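Local coordinates for protein sensor histidine kinase PdtaS (Mycobacterium tuberculosis, PDB 2YKF) that acts as the sensor kinase of a two-component system, probably autophosphorylating when c-di-GMP binds during nutrient deprivation and so starting a signalling cascade, at residues D8-H13 and S19-L24; F183-L186 and V192-A195; P223-S226 and E230-E233. One frame throughout, in Å; residues are numbered along the deposited sequence.

Contact 1: D8-H13 and S19-L24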
# COMPACT_ATOMS: atom_id res chain seq x y z
N ASP A 8 -3.79 9.92 -23.54
CA ASP A 8 -4.29 11.16 -24.22
C ASP A 8 -3.19 12.19 -24.32
O ASP A 8 -3.00 12.78 -25.40
CB ASP A 8 -5.59 11.74 -23.60
CG ASP A 8 -6.74 10.71 -23.57
OD1 ASP A 8 -6.76 9.78 -24.43
OD2 ASP A 8 -7.61 10.82 -22.66
N LEU A 9 -2.43 12.38 -23.24
CA LEU A 9 -1.31 13.31 -23.25
C LEU A 9 -0.19 12.97 -24.21
O LEU A 9 0.32 13.85 -24.90
CB LEU A 9 -0.74 13.52 -21.85
CG LEU A 9 -1.70 14.27 -20.90
CD1 LEU A 9 -1.04 14.52 -19.54
CD2 LEU A 9 -2.27 15.58 -21.50
N LEU A 10 0.21 11.69 -24.25
CA LEU A 10 1.27 11.28 -25.18
C LEU A 10 0.82 11.42 -26.68
O LEU A 10 1.61 11.76 -27.53
CB LEU A 10 1.77 9.85 -24.87
CG LEU A 10 2.41 9.58 -23.50
CD1 LEU A 10 2.73 8.06 -23.33
CD2 LEU A 10 3.63 10.37 -23.36
N ALA A 11 -0.46 11.14 -26.98
CA ALA A 11 -0.99 11.31 -28.34
C ALA A 11 -1.05 12.78 -28.76
O ALA A 11 -0.67 13.13 -29.87
CB ALA A 11 -2.34 10.65 -28.51
N GLU A 12 -1.50 13.63 -27.85
CA GLU A 12 -1.59 15.05 -28.09
C GLU A 12 -0.24 15.68 -28.32
O GLU A 12 -0.04 16.35 -29.34
CB GLU A 12 -2.26 15.73 -26.91
CG GLU A 12 -2.25 17.24 -27.02
CD GLU A 12 -3.21 17.74 -28.08
OE1 GLU A 12 -4.25 17.06 -28.35
OE2 GLU A 12 -2.93 18.82 -28.65
N HIS A 13 0.69 15.47 -27.39
CA HIS A 13 1.94 16.24 -27.33
C HIS A 13 3.16 15.59 -27.92
O HIS A 13 4.22 16.18 -27.94
CB HIS A 13 2.26 16.60 -25.88
CG HIS A 13 1.22 17.47 -25.24
ND1 HIS A 13 1.02 18.78 -25.61
CD2 HIS A 13 0.31 17.21 -24.27
CE1 HIS A 13 0.05 19.31 -24.88
NE2 HIS A 13 -0.40 18.38 -24.05
N SER A 19 5.66 1.48 -29.50
CA SER A 19 6.51 0.75 -28.59
C SER A 19 6.98 1.58 -27.41
O SER A 19 7.00 1.08 -26.25
CB SER A 19 7.75 0.27 -29.32
OG SER A 19 7.41 -0.90 -30.00
N ALA A 20 7.47 2.78 -27.67
CA ALA A 20 7.89 3.60 -26.52
C ALA A 20 6.68 4.08 -25.73
O ALA A 20 6.78 4.25 -24.54
CB ALA A 20 8.78 4.81 -26.93
N VAL A 21 5.57 4.37 -26.42
CA VAL A 21 4.32 4.70 -25.70
C VAL A 21 3.94 3.57 -24.69
O VAL A 21 3.73 3.85 -23.51
CB VAL A 21 3.18 5.05 -26.63
CG1 VAL A 21 1.85 5.12 -25.85
CG2 VAL A 21 3.47 6.45 -27.36
N ASP A 22 3.92 2.32 -25.15
CA ASP A 22 3.80 1.15 -24.24
C ASP A 22 4.73 1.12 -23.07
O ASP A 22 4.31 0.81 -21.97
CB ASP A 22 4.10 -0.14 -25.00
CG ASP A 22 3.03 -0.54 -25.90
OD1 ASP A 22 1.90 0.02 -25.78
OD2 ASP A 22 3.31 -1.48 -26.70
N HIS A 23 6.01 1.35 -23.33
CA HIS A 23 6.97 1.36 -22.28
C HIS A 23 6.64 2.43 -21.20
O HIS A 23 6.80 2.16 -20.01
CB HIS A 23 8.35 1.60 -22.84
CG HIS A 23 9.45 1.48 -21.83
ND1 HIS A 23 9.83 0.28 -21.29
CD2 HIS A 23 10.28 2.42 -21.31
CE1 HIS A 23 10.86 0.47 -20.48
NE2 HIS A 23 11.16 1.77 -20.49
N LEU A 24 6.21 3.63 -21.61
CA LEU A 24 5.90 4.63 -20.60
C LEU A 24 4.67 4.22 -19.83
O LEU A 24 4.60 4.46 -18.62
CB LEU A 24 5.73 6.06 -21.17
CG LEU A 24 7.06 6.60 -21.76
CD1 LEU A 24 6.85 7.99 -22.30
CD2 LEU A 24 8.14 6.63 -20.73
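Leu10 of helix 6-13 reaches across to Val21 and Leu24 of helix 18-38, and its two methyls carry the contact between 8-13 and 19-24. The backbones stay well apart: Leu10 and Val21 are the nearest pair, with 7.3 Å between Leu10 CA and Val21 CA, and side chains fill the distance. At the root of the side chain, Leu10 CB points toward the second helix and has Val21 CG2 as its nearest atom there, at 4.5 Å. Leu10 CG, anti to the carbonyl carbon (chi1 -62°), serves as the branch point and is 4.9 Å from its nearest atom there, Leu24 CD1. With chi2 at 175° the fork turns CD1 mainly to Val21 and CD2 to Leu24. Leu10 CD1 meets Val21 CG1 at 4.0 Å, the two side chains running antiparallel alongside one another. The same methyl, Leu10 CD1, lies 4.2 Å from Leu24 CB. Leu10 CD2 lies against Leu24 CD1 at 4.1 Å, and here the leucine ends meet at a slant. Val21 and Leu24 are three residues apart, so they lie on one side of their helix and receive the leucine tip together, one turn presenting both. In Val21 the touching branch is CG1, set anti to the backbone N (chi1 169°). No hydrogen bond crosses the contact; the touching is wholly aliphatic, and both leucines are buried. The place is the predicted GAF domain, where these two successive helices lie beside an antiparallel sheet. Val46 on strand 41-47 touches Leu10 as well as Leu24. Leu24 also meets Met44, Val118 on strand 114-120, and Val125 and Ala126 on strand 123-131, while Leu16 of the connection between the helices packs on Val21.

Contact 2: F183-L186 and V192-A195; sequences FIRL and VSYA
Val192 lies in the returning arm of an antiparallel beta hairpin in the PAS-like domain, meeting Leu186 as a non-hydrogen-bonded pair and placing a methyl against it. Its CG2 is 3.7 Å from Leu186 CD2, while CG1, anti to the backbone N (chi1 175°), turns the other way along the strand toward Ile184 CG2 at 4.2 Å. This aliphatic row lies on the face that also carries Ala195, and Leu217 of helix 217-221 touches both Leu186 and Val192. At Ser193 the register slips by one: Ser193 and Tyr194 both stand opposite Arg185, a classic beta bulge. Ser193 N donates to Arg185 O at 2.9 Å, the donor lying 20° off the carbonyl plane, and Tyr194 N adds a weak bond, so a single carbonyl holds both residues of the bulge. The Ser193 hydroxyl lies alongside the aliphatic root of the arginine, OG 3.5 Å from Arg185 CG. Tyr194 then restores regular pairing: its O accepts Arg185 N at 2.7 Å, a nearly straight bond (166°) in the carbonyl plane. Its ring lies on the arginine's face of the sheet and touches Leu144 and Ala147 of helix 143-161. The Tyr194 and Phe183 side chains run roughly perpendicular, and their rings meet edge to edge with the planes only moderately inclined, Phe183 CD2 3.9 Å from Tyr194 CD2. Ala195 closes the pairing opposite Ile184; its CB rests 4.2 Å from Ile184 CG1, and its CA lies 3.5 Å from Phe183 O in a bent CA-H...O contact.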
# COMPACT_ATOMS: atom_id res chain seq x y z
N PHE A 183 9.61 -6.81 2.35
CA PHE A 183 10.65 -6.54 1.35
C PHE A 183 11.85 -7.38 1.69
O PHE A 183 12.27 -7.40 2.89
CB PHE A 183 11.08 -5.08 1.43
CG PHE A 183 12.23 -4.74 0.50
CD1 PHE A 183 12.00 -4.55 -0.81
CD2 PHE A 183 13.54 -4.73 0.96
CE1 PHE A 183 13.09 -4.22 -1.71
CE2 PHE A 183 14.60 -4.46 0.11
CZ PHE A 183 14.38 -4.21 -1.22
N ILE A 184 12.42 -8.07 0.68
CA ILE A 184 13.64 -8.93 0.86
C ILE A 184 14.63 -8.58 -0.26
O ILE A 184 14.23 -8.45 -1.42
CB ILE A 184 13.27 -10.40 0.66
CG1 ILE A 184 12.54 -10.93 1.90
CG2 ILE A 184 14.52 -11.31 0.46
CD1 ILE A 184 11.77 -12.25 1.70
N ARG A 185 15.91 -8.36 0.09
CA ARG A 185 16.92 -8.15 -0.92
C ARG A 185 17.77 -9.42 -0.98
O ARG A 185 18.26 -9.88 0.05
CB ARG A 185 17.76 -6.91 -0.62
CG ARG A 185 18.90 -6.66 -1.60
CD ARG A 185 18.39 -6.30 -2.97
NE ARG A 185 19.24 -6.87 -4.01
CZ ARG A 185 20.35 -6.30 -4.46
NH1 ARG A 185 20.74 -5.13 -3.99
NH2 ARG A 185 21.06 -6.90 -5.41
N LEU A 186 17.90 -10.00 -2.19
CA LEU A 186 18.77 -11.20 -2.36
C LEU A 186 20.04 -10.77 -3.08
O LEU A 186 19.97 -9.99 -3.99
CB LEU A 186 18.11 -12.26 -3.24
CG LEU A 186 16.83 -12.95 -2.83
CD1 LEU A 186 16.66 -14.21 -3.73
CD2 LEU A 186 16.95 -13.33 -1.34
N VAL A 192 19.89 -13.95 1.35
CA VAL A 192 19.16 -12.76 1.82
C VAL A 192 20.13 -11.80 2.49
O VAL A 192 20.71 -12.12 3.54
CB VAL A 192 18.06 -13.19 2.85
CG1 VAL A 192 17.35 -11.96 3.47
CG2 VAL A 192 17.05 -14.17 2.24
N SER A 193 20.30 -10.63 1.92
CA SER A 193 21.14 -9.63 2.51
C SER A 193 20.34 -8.69 3.38
O SER A 193 20.90 -8.09 4.32
CB SER A 193 21.92 -8.90 1.42
OG SER A 193 21.11 -7.90 0.79
N TYR A 194 19.00 -8.60 3.14
CA TYR A 194 18.13 -7.80 4.05
C TYR A 194 16.73 -8.32 3.91
O TYR A 194 16.29 -8.60 2.77
CB TYR A 194 18.13 -6.27 3.69
CG TYR A 194 17.14 -5.51 4.55
CD1 TYR A 194 17.46 -5.20 5.88
CD2 TYR A 194 15.85 -5.23 4.08
CE1 TYR A 194 16.56 -4.55 6.71
CE2 TYR A 194 14.93 -4.58 4.88
CZ TYR A 194 15.28 -4.25 6.19
OH TYR A 194 14.38 -3.65 6.98
N ALA A 195 16.05 -8.46 5.06
CA ALA A 195 14.60 -8.81 5.13
C ALA A 195 13.90 -7.87 6.11
O ALA A 195 14.35 -7.69 7.28
CB ALA A 195 14.41 -10.29 5.56

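Contact 3: P223-S226 and E230-E233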
# COMPACT_ATOMS: atom_id res chain seq x y z
N PRO A 223 11.22 -25.81 2.22
CA PRO A 223 10.57 -26.73 3.16
C PRO A 223 9.22 -26.21 3.69
O PRO A 223 8.47 -26.99 4.22
CB PRO A 223 11.57 -26.85 4.33
CG PRO A 223 12.90 -26.49 3.75
CD PRO A 223 12.56 -25.43 2.67
N LEU A 224 8.87 -24.94 3.50
CA LEU A 224 7.68 -24.39 4.17
C LEU A 224 6.51 -24.56 3.32
O LEU A 224 5.39 -24.63 3.83
CB LEU A 224 7.83 -22.88 4.52
CG LEU A 224 9.07 -22.55 5.39
CD1 LEU A 224 9.21 -21.06 5.51
CD2 LEU A 224 9.00 -23.22 6.76
N ILE A 225 6.75 -24.60 1.99
CA ILE A 225 5.69 -24.58 0.99
C ILE A 225 4.92 -25.88 1.03
O ILE A 225 5.51 -26.96 1.03
CB ILE A 225 6.24 -24.30 -0.40
CG1 ILE A 225 6.71 -22.84 -0.45
CG2 ILE A 225 5.15 -24.54 -1.52
CD1 ILE A 225 7.58 -22.56 -1.67
N SER A 226 3.59 -25.77 1.10
CA SER A 226 2.71 -26.94 1.37
C SER A 226 2.63 -27.91 0.19
O SER A 226 2.73 -29.12 0.38
CB SER A 226 1.28 -26.49 1.77
OG SER A 226 1.30 -25.70 2.97
N GLU A 230 4.49 -26.77 -6.08
CA GLU A 230 4.68 -25.31 -5.98
C GLU A 230 6.07 -25.13 -5.39
O GLU A 230 6.74 -24.18 -5.72
CB GLU A 230 3.60 -24.74 -5.01
CG GLU A 230 2.23 -24.95 -5.57
CD GLU A 230 1.16 -24.04 -5.01
OE1 GLU A 230 1.34 -23.43 -3.91
OE2 GLU A 230 0.12 -23.97 -5.69
N ALA A 231 6.46 -25.99 -4.44
CA ALA A 231 7.77 -25.85 -3.77
C ALA A 231 8.90 -25.89 -4.79
O ALA A 231 9.88 -25.11 -4.72
CB ALA A 231 7.96 -26.93 -2.65
N HIS A 232 8.75 -26.78 -5.77
CA HIS A 232 9.74 -26.88 -6.80
C HIS A 232 9.66 -25.73 -7.79
O HIS A 232 10.69 -25.25 -8.24
CB HIS A 232 9.61 -28.22 -7.54
CG HIS A 232 10.73 -28.44 -8.52
ND1 HIS A 232 12.04 -28.58 -8.11
CD2 HIS A 232 10.74 -28.51 -9.87
CE1 HIS A 232 12.81 -28.76 -9.17
NE2 HIS A 232 12.05 -28.70 -10.25
N GLU A 233 8.45 -25.28 -8.13
CA GLU A 233 8.29 -24.12 -9.01
C GLU A 233 9.01 -22.84 -8.47
O GLU A 233 9.67 -22.10 -9.19
CB GLU A 233 6.81 -23.80 -9.26
CG GLU A 233 6.11 -24.71 -10.31
CD GLU A 233 4.57 -24.68 -10.18
OE1 GLU A 233 4.04 -24.06 -9.19
OE2 GLU A 233 3.92 -25.29 -11.06
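A chi1 of -69° in Ile225 sets CG2 anti to the backbone N and CG1 anti to the carbonyl carbon, and with this staggering both branches are laid against the first turn of the helix at Ala231, CG2 also reaching Glu230. CG2 does most of the touching. It sits 3.5 Å from Ala231 N and 3.7 Å from Ala231 CA, pressed onto the helix backbone itself, and its other neighbours are Glu230 CB at 3.8 Å and Ala231 CB at 3.9 Å. The delta methyl, carried outward by an extended chi2 (166°), reaches the same alanine from a second position, with CD1 3.9 Å from Ala231 CA. Ile225 CB is also close, 3.9 Å from Ala231 CB. The isoleucine lies directly on the main chain at Ala231, Ile225 CA and Ala231 CA 5.3 Å apart. Within the PAS-like domain, 223-226 lies in the loop that follows helix 217-221, and 230-233 belongs to helix 228-243, the long helix that in the PAS topology leads to the last three strands of the sheet. The chain therefore doubles back across three residues, and Ile225 packs onto the helix it is about to enter. Glu230 contributes only the aliphatic base of its side chain; beyond CG it runs out extended, its carboxylate taking no part. Asp227 OD1 accepts Glu230 N in the first turn of the helix, and His232 ND1 is hydrogen-bonded to Arg222 NH1, a second tie between helix and preceding loop. On the sheet side, Val253 of edge strand 250-255 touches both Ile225 and Glu230, while Ser226 pairs through its backbone with Asp254.

Overall arrangement
From the N terminus the three contacts follow one another in series; none nests in or crosses another. Contact 1 closes the short connection between the first two helices, in the predicted GAF domain. Farther along, beyond helix 143-161, contact 2 closes the hairpin turn of the first two PAS-like strands at the sheet's edge, its aromatic face meeting that helix. Contact 3 follows, closing the bend between helix 217-221 and helix 228-243 beside the opposite edge strand, 250-255. The centres of contacts 2 and 3 lie about 19 Å apart, whereas contact 1 is about 35 Å from contact 2, centre to centre, across the middle of the chain.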